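Local coordinates for nitroreductase-like family protein (Bacillus cereus, PDB 2I7H), which belongs to the nitroreductase family and binds flavin mononucleotide in an assembly of two chains, at residues A[84-87]-A[88-92]; A[103-106]-A[107-110]; A[145-148]-A[149-153]. All blocks are in the same frame, centred on the assembly; numbering follows the deposited sequence.

All three contacts are short-range ones at helix ends: interaction 1 at the C-terminal end of helix 75-90, interaction 2 at the start of helix 106-129, and interaction 3 where helix 145-150 runs out. Interactions 1 and 2 lie on opposite sides of the chain's centre, their own centres 35 Å apart. Interactions 1 and 3 come within about 6 Å at their nearest atoms without touching, and both pack side chains on helix 62-71 and strand 157-167. The side chains of Arg-88 and Asp-110 each lie about 7 Å from a bound FMN, and that of Phe-147 about 12 Å from one. Interaction 2 alone meets the second subunit.

Interaction 1. Residues A[84-87]-A[88-92]; sequences ILSD and RFLST
Leu-85 and Phe-89, one helical turn apart, lie side by side and point the same way. The isobutyl group leans on the ring: Leu-85 CG is 3.6 Å from Phe-89 CE1, and Leu-85 CD2 sits over one face, 4.1 Å from the centroid of the Phe-89 ring, as a CH-pi contact. The leucine reaches it because its CG stands anti to the backbone N (chi1 177°). The backbone keeps this pair in step, since Phe-89 N donates to Leu-85 O at 2.9 Å in a nearly straight bond.

One residue along, Leu-90 lays CB and CD2 against the carbonyl oxygen of Ser-86, whose bond from Leu-90 N is weak. Here the helical bonds weaken and hydroxyls supplement them. Ser-91 OG donates to Asp-87 O at 2.7 Å; a chi1 of 44°, which sets OG between the backbone N and the carbonyl carbon, turns the hydroxyl back to that oxygen, while Ser-91 N adds only a weak bond to it. Thr-92 OG1 likewise donates to Arg-88 O at 2.7 Å, and Ser-91 N reaches the same oxygen from the opposite face of its plane. Two carbonyls at the helix end thus gain side-chain donors.

Further out, the carboxylate of Asp-87 forms a salt bridge with Lys-83. Leu-85 and Phe-89 both rest on helix 62-71, at Val-69 for the first and at Leu-65 and Val-66 for the second, and His-164 of strand 157-167 meets the Phe-89 ring edge-to-face. The whole is the C-terminal end of an amphipathic helix, its aliphatic and aromatic side packed against a neighbouring helix and the central antiparallel sheet of this nitroreductase-like fold.

Interaction 2. Residues A[103-106]-A[107-110]; sequences DPRQ and IQRD
At the N-terminal end of helix 106-129, Arg-105 in the N-cap position and Gln-108 in the first turn lay their flat groups together. The guanidinium and amide planes are only 9° apart and stacked, with Gln-108 NE2 above one guanidinium face, offset toward its rim, and 3.5 Å from Arg-105 NH1. A bend at chi2 (88°) folds the glutamine back over the arginine, bringing Gln-108 OE1 to 3.3 Å from Arg-105 CB.

Asp-103 fixes the orientation of the guanidinium. Arg-105 NE and NH2 grip its two oxygens side-on, using the syn lone pairs; the NH2 bond to Asp-103 OD2 is 2.7 Å and both lie close to the guanidinium plane. Asp-103 OD1 also accepts from the backbone N of Arg-105 through its anti lone pair, which makes an Asx turn just ahead of the helix. Gln-108 CB touches Asp-103 CG at 3.6 Å, so the carboxylate and the arginine are both flanked by the same glutamine.

The backbone starts its helical bonds here, with Arg-109 N donating to Arg-105 O and Asp-110 N to Gln-106 O, the latter at 2.8 Å. On the side of Gln-106, Arg-109 NE donates to Asp-110 OD1 at 2.7 Å, while Asp-110 OD2 takes a hydrogen bond from a water that also accepts from Gln-106 NE2. The same oxygen is hydrogen-bonded to Tyr-143 OH of the second subunit, and Gln-106 and Ile-107 pack on that tyrosine.

Each carboxylate therefore has an arginine as its ionic partner. Asp-110 divides its oxygens, OD1 toward Arg-109 and OD2 toward water and the neighbouring chain. Asp-103 is held by three N-H bonds that fix its rotation and would probably favour its charged form.

Interaction 3. Residues A[145-148]-A[149-153]; sequences PLFI and EGIGL
The ring of Phe-147 meets the branched side chain of Ile-151 obliquely, Phe-147 CE2 lying 3.7 Å from Ile-151 CG2 while CD1 of the isoleucine approaches CE1 and CZ. Ile-151 takes the less usual chi1 of 61°, with CG1 between its backbone N and carbonyl carbon, 3.5 Å from Phe-147 O, and CG2 turned to the ring. Phe-147 has its own CG anti to the backbone N (chi1 176°), which swings the ring out from the helix, where Ile-151 meets it.

Ile-148 CG2 touches Leu-153 CB at 3.6 Å, the two side chains crossing at about a right angle. Glu-149 runs alongside Leu-146.

The helix closes in a Schellman motif: Leu-153 N donates to Ile-148 O and Gly-152 N to Glu-149 O, both at 2.9 Å, with Gly-152 as the C-prime residue at positive phi. Phe-147 and Ile-151 then press on Leu-65 of helix 62-71, and Ile-148 and Leu-153 on Ile-159 of strand 157-167. The Schellman turn gives the carbonyls of Ile-148 and Glu-149 main-chain N-H partners and brings Ile-148 and Leu-153 into contact.

Interaction 1. Residues A[84-87]-A[88-92]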
ATOM      1  N   ILE A  84     -20.936 -12.176  19.377  1.00 49.22           N
ATOM      2  CA  ILE A  84     -20.987 -11.178  18.308  1.00 49.18           C
ATOM      3  C   ILE A  84     -19.959 -11.486  17.217  1.00 48.75           C
ATOM      4  O   ILE A  84     -20.287 -11.601  16.028  1.00 48.57           O
ATOM      5  CB  ILE A  84     -20.681  -9.729  18.872  1.00 49.27           C
ATOM      6  CG1 ILE A  84     -21.801  -9.206  19.803  1.00 50.10           C
ATOM      7  CG2 ILE A  84     -20.373  -8.729  17.743  1.00 49.92           C
ATOM      8  CD1 ILE A  84     -23.238  -9.470  19.326  1.00 51.54           C
ATOM      9  N   LEU A  85     -18.713 -11.616  17.651  1.00 48.02           N
ATOM     10  CA  LEU A  85     -17.592 -11.702  16.758  1.00 47.86           C
ATOM     11  C   LEU A  85     -17.540 -13.066  16.083  1.00 47.57           C
ATOM     12  O   LEU A  85     -17.363 -13.153  14.869  1.00 47.72           O
ATOM     13  CB  LEU A  85     -16.320 -11.373  17.531  1.00 47.84           C
ATOM     14  CG  LEU A  85     -15.021 -11.478  16.774  1.00 48.37           C
ATOM     15  CD1 LEU A  85     -14.033 -10.490  17.318  1.00 46.82           C
ATOM     16  CD2 LEU A  85     -14.528 -12.931  16.883  1.00 48.54           C
ATOM     17  N   SER A  86     -17.725 -14.120  16.867  1.00 47.55           N
ATOM     18  CA  SER A  86     -17.904 -15.479  16.345  1.00 47.78           C
ATOM     19  C   SER A  86     -18.975 -15.570  15.243  1.00 48.08           C
ATOM     20  O   SER A  86     -18.760 -16.200  14.213  1.00 48.44           O
ATOM     21  CB  SER A  86     -18.248 -16.434  17.480  1.00 47.08           C
ATOM     22  OG  SER A  86     -18.284 -17.775  17.021  1.00 48.25           O
ATOM     23  N   ASP A  87     -20.119 -14.933  15.462  1.00 48.30           N
ATOM     24  CA  ASP A  87     -21.193 -14.946  14.496  1.00 48.91           C
ATOM     25  C   ASP A  87     -20.830 -14.182  13.236  1.00 48.59           C
ATOM     26  O   ASP A  87     -21.199 -14.594  12.120  1.00 48.56           O
ATOM     27  CB  ASP A  87     -22.473 -14.401  15.121  1.00 49.34           C
ATOM     28  CG  ASP A  87     -23.094 -15.379  16.087  1.00 53.43           C
ATOM     29  OD1 ASP A  87     -22.512 -16.468  16.312  1.00 57.29           O
ATOM     30  OD2 ASP A  87     -24.179 -15.076  16.633  1.00 59.09           O
ATOM     31  N   ARG A  88     -20.101 -13.081  13.415  1.00 48.25           N
ATOM     32  CA  ARG A  88     -19.624 -12.281  12.290  1.00 48.00           C
ATOM     33  C   ARG A  88     -18.611 -13.027  11.408  1.00 47.52           C
ATOM     34  O   ARG A  88     -18.714 -13.024  10.185  1.00 47.75           O
ATOM     35  CB  ARG A  88     -19.003 -10.985  12.781  1.00 48.12           C
ATOM     36  CG  ARG A  88     -19.255  -9.848  11.852  1.00 49.88           C
ATOM     37  CD  ARG A  88     -18.004  -9.072  11.504  1.00 52.74           C
ATOM     38  NE  ARG A  88     -17.271  -8.549  12.653  1.00 56.16           N
ATOM     39  CZ  ARG A  88     -15.949  -8.645  12.807  1.00 57.23           C
ATOM     40  NH1 ARG A  88     -15.199  -9.258  11.905  1.00 56.93           N
ATOM     41  NH2 ARG A  88     -15.375  -8.124  13.872  1.00 58.52           N
ATOM     42  N   PHE A  89     -17.625 -13.644  12.040  1.00 46.82           N
ATOM     43  CA  PHE A  89     -16.572 -14.356  11.328  1.00 46.18           C
ATOM     44  C   PHE A  89     -17.164 -15.551  10.580  1.00 46.27           C
ATOM     45  O   PHE A  89     -16.632 -16.011   9.564  1.00 46.35           O
ATOM     46  CB  PHE A  89     -15.528 -14.870  12.332  1.00 44.92           C
ATOM     47  CG  PHE A  89     -14.433 -13.908  12.640  1.00 43.58           C
ATOM     48  CD1 PHE A  89     -14.709 -12.653  13.161  1.00 42.03           C
ATOM     49  CD2 PHE A  89     -13.099 -14.280  12.462  1.00 41.09           C
ATOM     50  CE1 PHE A  89     -13.686 -11.765  13.466  1.00 40.92           C
ATOM     51  CE2 PHE A  89     -12.072 -13.399  12.785  1.00 41.24           C
ATOM     52  CZ  PHE A  89     -12.369 -12.132  13.290  1.00 40.45           C
ATOM     53  N   LEU A  90     -18.250 -16.077  11.122  1.00 46.30           N
ATOM     54  CA  LEU A  90     -18.834 -17.296  10.608  1.00 46.22           C
ATOM     55  C   LEU A  90     -19.885 -17.026   9.524  1.00 46.12           C
ATOM     56  O   LEU A  90     -20.355 -17.960   8.854  1.00 45.50           O
ATOM     57  CB  LEU A  90     -19.383 -18.122  11.772  1.00 46.59           C
ATOM     58  CG  LEU A  90     -18.446 -19.218  12.312  1.00 47.23           C
ATOM     59  CD1 LEU A  90     -16.987 -18.950  12.157  1.00 45.43           C
ATOM     60  CD2 LEU A  90     -18.736 -19.566  13.748  1.00 50.77           C
ATOM     61  N   SER A  91     -20.245 -15.747   9.359  1.00 45.76           N
ATOM     62  CA  SER A  91     -21.070 -15.303   8.224  1.00 45.74           C
ATOM     63  C   SER A  91     -20.249 -14.437   7.282  1.00 44.58           C
ATOM     64  O   SER A  91     -20.782 -13.585   6.558  1.00 44.90           O
ATOM     65  CB  SER A  91     -22.347 -14.579   8.688  1.00 46.19           C
ATOM     66  OG  SER A  91     -22.061 -13.675   9.733  1.00 48.80           O
ATOM     67  N   THR A  92     -18.936 -14.656   7.325  1.00 43.48           N
ATOM     68  CA  THR A  92     -17.979 -14.044   6.417  1.00 41.81           C
ATOM     69  C   THR A  92     -17.309 -15.203   5.707  1.00 41.01           C
ATOM     70  O   THR A  92     -16.698 -16.046   6.363  1.00 41.68           O
ATOM     71  CB  THR A  92     -16.942 -13.206   7.185  1.00 41.90           C
ATOM     72  OG1 THR A  92     -17.618 -12.161   7.889  1.00 42.72           O
ATOM     73  CG2 THR A  92     -15.893 -12.591   6.248  1.00 39.72           C
TER

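Interaction 2. Residues A[103-106]-A[107-110]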
ATOM      1  N   ASP A 103      11.782  -7.702  10.039  1.00 35.74           N
ATOM      2  CA  ASP A 103      13.219  -7.452   9.941  1.00 35.10           C
ATOM      3  C   ASP A 103      13.590  -6.607  11.161  1.00 34.21           C
ATOM      4  O   ASP A 103      12.875  -5.689  11.492  1.00 34.87           O
ATOM      5  CB  ASP A 103      13.594  -6.770   8.600  1.00 33.62           C
ATOM      6  CG  ASP A 103      15.097  -6.814   8.302  1.00 36.38           C
ATOM      7  OD1 ASP A 103      15.893  -6.191   9.044  1.00 32.87           O
ATOM      8  OD2 ASP A 103      15.502  -7.489   7.303  1.00 39.72           O
ATOM      9  N   PRO A 104      14.682  -6.957  11.855  1.00 33.51           N
ATOM     10  CA  PRO A 104      15.107  -6.157  13.010  1.00 33.34           C
ATOM     11  C   PRO A 104      15.545  -4.717  12.680  1.00 33.45           C
ATOM     12  O   PRO A 104      15.587  -3.868  13.560  1.00 33.47           O
ATOM     13  CB  PRO A 104      16.256  -6.983  13.635  1.00 33.19           C
ATOM     14  CG  PRO A 104      16.680  -7.951  12.561  1.00 33.92           C
ATOM     15  CD  PRO A 104      15.554  -8.114  11.582  1.00 32.52           C
ATOM     16  N   ARG A 105      15.806  -4.443  11.409  1.00 33.63           N
ATOM     17  CA  ARG A 105      16.279  -3.163  10.957  1.00 32.89           C
ATOM     18  C   ARG A 105      15.133  -2.335  10.411  1.00 34.26           C
ATOM     19  O   ARG A 105      14.320  -2.820   9.632  1.00 36.17           O
ATOM     20  CB  ARG A 105      17.343  -3.367   9.867  1.00 32.45           C
ATOM     21  CG  ARG A 105      18.627  -4.097  10.323  1.00 29.75           C
ATOM     22  CD  ARG A 105      19.407  -4.620   9.112  1.00 31.22           C
ATOM     23  NE  ARG A 105      18.580  -5.582   8.364  1.00 33.22           N
ATOM     24  CZ  ARG A 105      18.971  -6.250   7.289  1.00 36.30           C
ATOM     25  NH1 ARG A 105      20.186  -6.057   6.791  1.00 35.73           N
ATOM     26  NH2 ARG A 105      18.156  -7.147   6.736  1.00 36.62           N
ATOM     27  N   GLN A 106      15.098  -1.068  10.800  1.00 34.22           N
ATOM     28  CA  GLN A 106      14.034  -0.133  10.470  1.00 33.36           C
ATOM     29  C   GLN A 106      13.749  -0.036   8.977  1.00 33.68           C
ATOM     30  O   GLN A 106      12.631  -0.251   8.539  1.00 34.96           O
ATOM     31  CB  GLN A 106      14.455   1.244  11.005  1.00 33.37           C
ATOM     32  CG  GLN A 106      13.570   2.395  10.661  1.00 31.62           C
ATOM     33  CD  GLN A 106      14.109   3.700  11.199  1.00 32.15           C
ATOM     34  OE1 GLN A 106      15.336   3.992  11.110  1.00 31.33           O
ATOM     35  NE2 GLN A 106      13.218   4.485  11.805  1.00 25.82           N
ATOM     36  N   ILE A 107      14.758   0.303   8.194  1.00 34.26           N
ATOM     37  CA  ILE A 107      14.568   0.572   6.774  1.00 33.49           C
ATOM     38  C   ILE A 107      14.018  -0.665   6.048  1.00 34.06           C
ATOM     39  O   ILE A 107      13.065  -0.574   5.291  1.00 34.81           O
ATOM     40  CB  ILE A 107      15.878   1.141   6.133  1.00 34.17           C
ATOM     41  CG1 ILE A 107      16.189   2.553   6.713  1.00 32.84           C
ATOM     42  CG2 ILE A 107      15.793   1.130   4.571  1.00 31.33           C
ATOM     43  CD1 ILE A 107      17.645   3.151   6.325  1.00 30.38           C
ATOM     44  N   GLN A 108      14.600  -1.829   6.309  1.00 34.45           N
ATOM     45  CA  GLN A 108      14.152  -3.055   5.647  1.00 34.63           C
ATOM     46  C   GLN A 108      12.775  -3.467   6.110  1.00 34.41           C
ATOM     47  O   GLN A 108      11.987  -3.953   5.320  1.00 35.47           O
ATOM     48  CB  GLN A 108      15.164  -4.196   5.850  1.00 34.87           C
ATOM     49  CG  GLN A 108      16.415  -4.082   5.011  1.00 34.92           C
ATOM     50  CD  GLN A 108      17.523  -3.271   5.657  1.00 38.54           C
ATOM     51  OE1 GLN A 108      17.347  -2.598   6.649  1.00 37.18           O
ATOM     52  NE2 GLN A 108      18.706  -3.368   5.083  1.00 45.78           N
ATOM     53  N   ARG A 109      12.479  -3.288   7.399  1.00 34.69           N
ATOM     54  CA  ARG A 109      11.142  -3.625   7.914  1.00 33.92           C
ATOM     55  C   ARG A 109      10.076  -2.683   7.339  1.00 33.01           C
ATOM     56  O   ARG A 109       8.974  -3.112   7.003  1.00 32.86           O
ATOM     57  CB  ARG A 109      11.147  -3.604   9.458  1.00 33.61           C
ATOM     58  CG  ARG A 109       9.851  -3.903  10.125  1.00 35.09           C
ATOM     59  CD  ARG A 109       8.789  -2.752  10.077  1.00 45.94           C
ATOM     60  NE  ARG A 109       9.334  -1.475  10.552  1.00 49.50           N
ATOM     61  CZ  ARG A 109       9.748  -1.292  11.800  1.00 50.13           C
ATOM     62  NH1 ARG A 109       9.641  -2.312  12.644  1.00 47.47           N
ATOM     63  NH2 ARG A 109      10.267  -0.118  12.184  1.00 47.68           N
ATOM     64  N   ASP A 110      10.382  -1.384   7.303  1.00 32.20           N
ATOM     65  CA  ASP A 110       9.486  -0.394   6.739  1.00 31.60           C
ATOM     66  C   ASP A 110       9.224  -0.675   5.271  1.00 32.30           C
ATOM     67  O   ASP A 110       8.085  -0.639   4.831  1.00 32.38           O
ATOM     68  CB  ASP A 110      10.060   1.028   6.913  1.00 32.86           C
ATOM     69  CG  ASP A 110       9.954   1.533   8.346  1.00 31.87           C
ATOM     70  OD1 ASP A 110       9.357   0.848   9.222  1.00 32.60           O
ATOM     71  OD2 ASP A 110      10.528   2.590   8.607  1.00 31.42           O
TER
HETATM   72  O   HOH W   1      10.352   3.811  10.891  1.00 19.02           O

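Interaction 3. Residues A[145-148]-A[149-153]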
ATOM      1  N   PRO A 145      -0.017 -11.175  21.544  1.00 41.66           N
ATOM      2  CA  PRO A 145       0.851 -12.343  21.416  1.00 41.70           C
ATOM      3  C   PRO A 145       0.103 -13.668  21.597  1.00 41.94           C
ATOM      4  O   PRO A 145       0.530 -14.699  21.056  1.00 40.64           O
ATOM      5  CB  PRO A 145       1.920 -12.122  22.511  1.00 42.51           C
ATOM      6  CG  PRO A 145       1.340 -11.143  23.443  1.00 41.71           C
ATOM      7  CD  PRO A 145       0.415 -10.283  22.626  1.00 41.33           C
ATOM      8  N   LEU A 146      -1.018 -13.616  22.326  1.00 42.31           N
ATOM      9  CA  LEU A 146      -1.915 -14.754  22.473  1.00 42.92           C
ATOM     10  C   LEU A 146      -2.601 -15.161  21.165  1.00 42.90           C
ATOM     11  O   LEU A 146      -2.727 -16.350  20.885  1.00 43.26           O
ATOM     12  CB  LEU A 146      -2.962 -14.504  23.574  1.00 43.47           C
ATOM     13  CG  LEU A 146      -2.518 -14.579  25.045  1.00 44.23           C
ATOM     14  CD1 LEU A 146      -3.623 -14.087  25.974  1.00 41.86           C
ATOM     15  CD2 LEU A 146      -2.015 -15.968  25.444  1.00 46.33           C
ATOM     16  N   PHE A 147      -3.043 -14.180  20.382  1.00 42.91           N
ATOM     17  CA  PHE A 147      -3.633 -14.439  19.078  1.00 43.03           C
ATOM     18  C   PHE A 147      -2.577 -14.927  18.071  1.00 43.54           C
ATOM     19  O   PHE A 147      -2.811 -15.876  17.310  1.00 43.69           O
ATOM     20  CB  PHE A 147      -4.372 -13.184  18.570  1.00 42.81           C
ATOM     21  CG  PHE A 147      -4.927 -13.329  17.186  1.00 42.70           C
ATOM     22  CD1 PHE A 147      -4.411 -12.568  16.134  1.00 42.00           C
ATOM     23  CD2 PHE A 147      -5.925 -14.272  16.914  1.00 42.56           C
ATOM     24  CE1 PHE A 147      -4.898 -12.721  14.847  1.00 41.32           C
ATOM     25  CE2 PHE A 147      -6.419 -14.429  15.633  1.00 43.40           C
ATOM     26  CZ  PHE A 147      -5.896 -13.644  14.588  1.00 41.59           C
ATOM     27  N   ILE A 148      -1.414 -14.280  18.091  1.00 43.79           N
ATOM     28  CA  ILE A 148      -0.328 -14.556  17.153  1.00 44.01           C
ATOM     29  C   ILE A 148       0.182 -15.997  17.274  1.00 44.39           C
ATOM     30  O   ILE A 148       0.396 -16.673  16.263  1.00 44.12           O
ATOM     31  CB  ILE A 148       0.831 -13.541  17.332  1.00 43.76           C
ATOM     32  CG1 ILE A 148       0.340 -12.114  17.032  1.00 44.32           C
ATOM     33  CG2 ILE A 148       2.012 -13.903  16.436  1.00 44.71           C
ATOM     34  CD1 ILE A 148       1.151 -10.967  17.721  1.00 43.47           C
ATOM     35  N   GLU A 149       0.377 -16.447  18.515  1.00 44.78           N
ATOM     36  CA  GLU A 149       0.760 -17.828  18.820  1.00 45.76           C
ATOM     37  C   GLU A 149      -0.432 -18.748  18.540  1.00 44.59           C
ATOM     38  O   GLU A 149      -0.279 -19.810  17.953  1.00 43.91           O
ATOM     39  CB  GLU A 149       1.280 -17.926  20.274  1.00 46.12           C
ATOM     40  CG  GLU A 149       0.878 -19.146  21.058  1.00 53.53           C
ATOM     41  CD  GLU A 149      -0.118 -18.851  22.219  1.00 62.59           C
ATOM     42  OE1 GLU A 149      -1.319 -19.259  22.126  1.00 65.17           O
ATOM     43  OE2 GLU A 149       0.309 -18.234  23.237  1.00 64.20           O
ATOM     44  N   GLY A 150      -1.623 -18.293  18.931  1.00 44.25           N
ATOM     45  CA  GLY A 150      -2.883 -18.984  18.665  1.00 43.52           C
ATOM     46  C   GLY A 150      -3.153 -19.375  17.218  1.00 43.12           C
ATOM     47  O   GLY A 150      -3.772 -20.404  16.980  1.00 42.45           O
ATOM     48  N   ILE A 151      -2.705 -18.561  16.252  1.00 42.61           N
ATOM     49  CA  ILE A 151      -2.839 -18.935  14.827  1.00 41.66           C
ATOM     50  C   ILE A 151      -1.554 -19.538  14.232  1.00 42.31           C
ATOM     51  O   ILE A 151      -1.453 -19.689  13.011  1.00 41.95           O
ATOM     52  CB  ILE A 151      -3.366 -17.785  13.913  1.00 41.60           C
ATOM     53  CG1 ILE A 151      -2.410 -16.572  13.915  1.00 41.50           C
ATOM     54  CG2 ILE A 151      -4.799 -17.410  14.257  1.00 40.83           C
ATOM     55  CD1 ILE A 151      -2.764 -15.490  12.892  1.00 39.67           C
ATOM     56  N   GLY A 152      -0.583 -19.870  15.089  1.00 42.33           N
ATOM     57  CA  GLY A 152       0.642 -20.553  14.650  1.00 43.11           C
ATOM     58  C   GLY A 152       1.785 -19.707  14.094  1.00 43.98           C
ATOM     59  O   GLY A 152       2.674 -20.235  13.415  1.00 43.65           O
ATOM     60  N   LEU A 153       1.768 -18.403  14.364  1.00 44.58           N
ATOM     61  CA  LEU A 153       2.894 -17.540  14.024  1.00 45.67           C
ATOM     62  C   LEU A 153       3.871 -17.419  15.196  1.00 47.36           C
ATOM     63  O   LEU A 153       3.469 -17.474  16.370  1.00 47.31           O
ATOM     64  CB  LEU A 153       2.423 -16.140  13.617  1.00 45.01           C
ATOM     65  CG  LEU A 153       1.534 -15.999  12.396  1.00 42.25           C
ATOM     66  CD1 LEU A 153       1.248 -14.583  12.165  1.00 37.10           C
ATOM     67  CD2 LEU A 153       2.256 -16.557  11.245  1.00 45.70           C
TER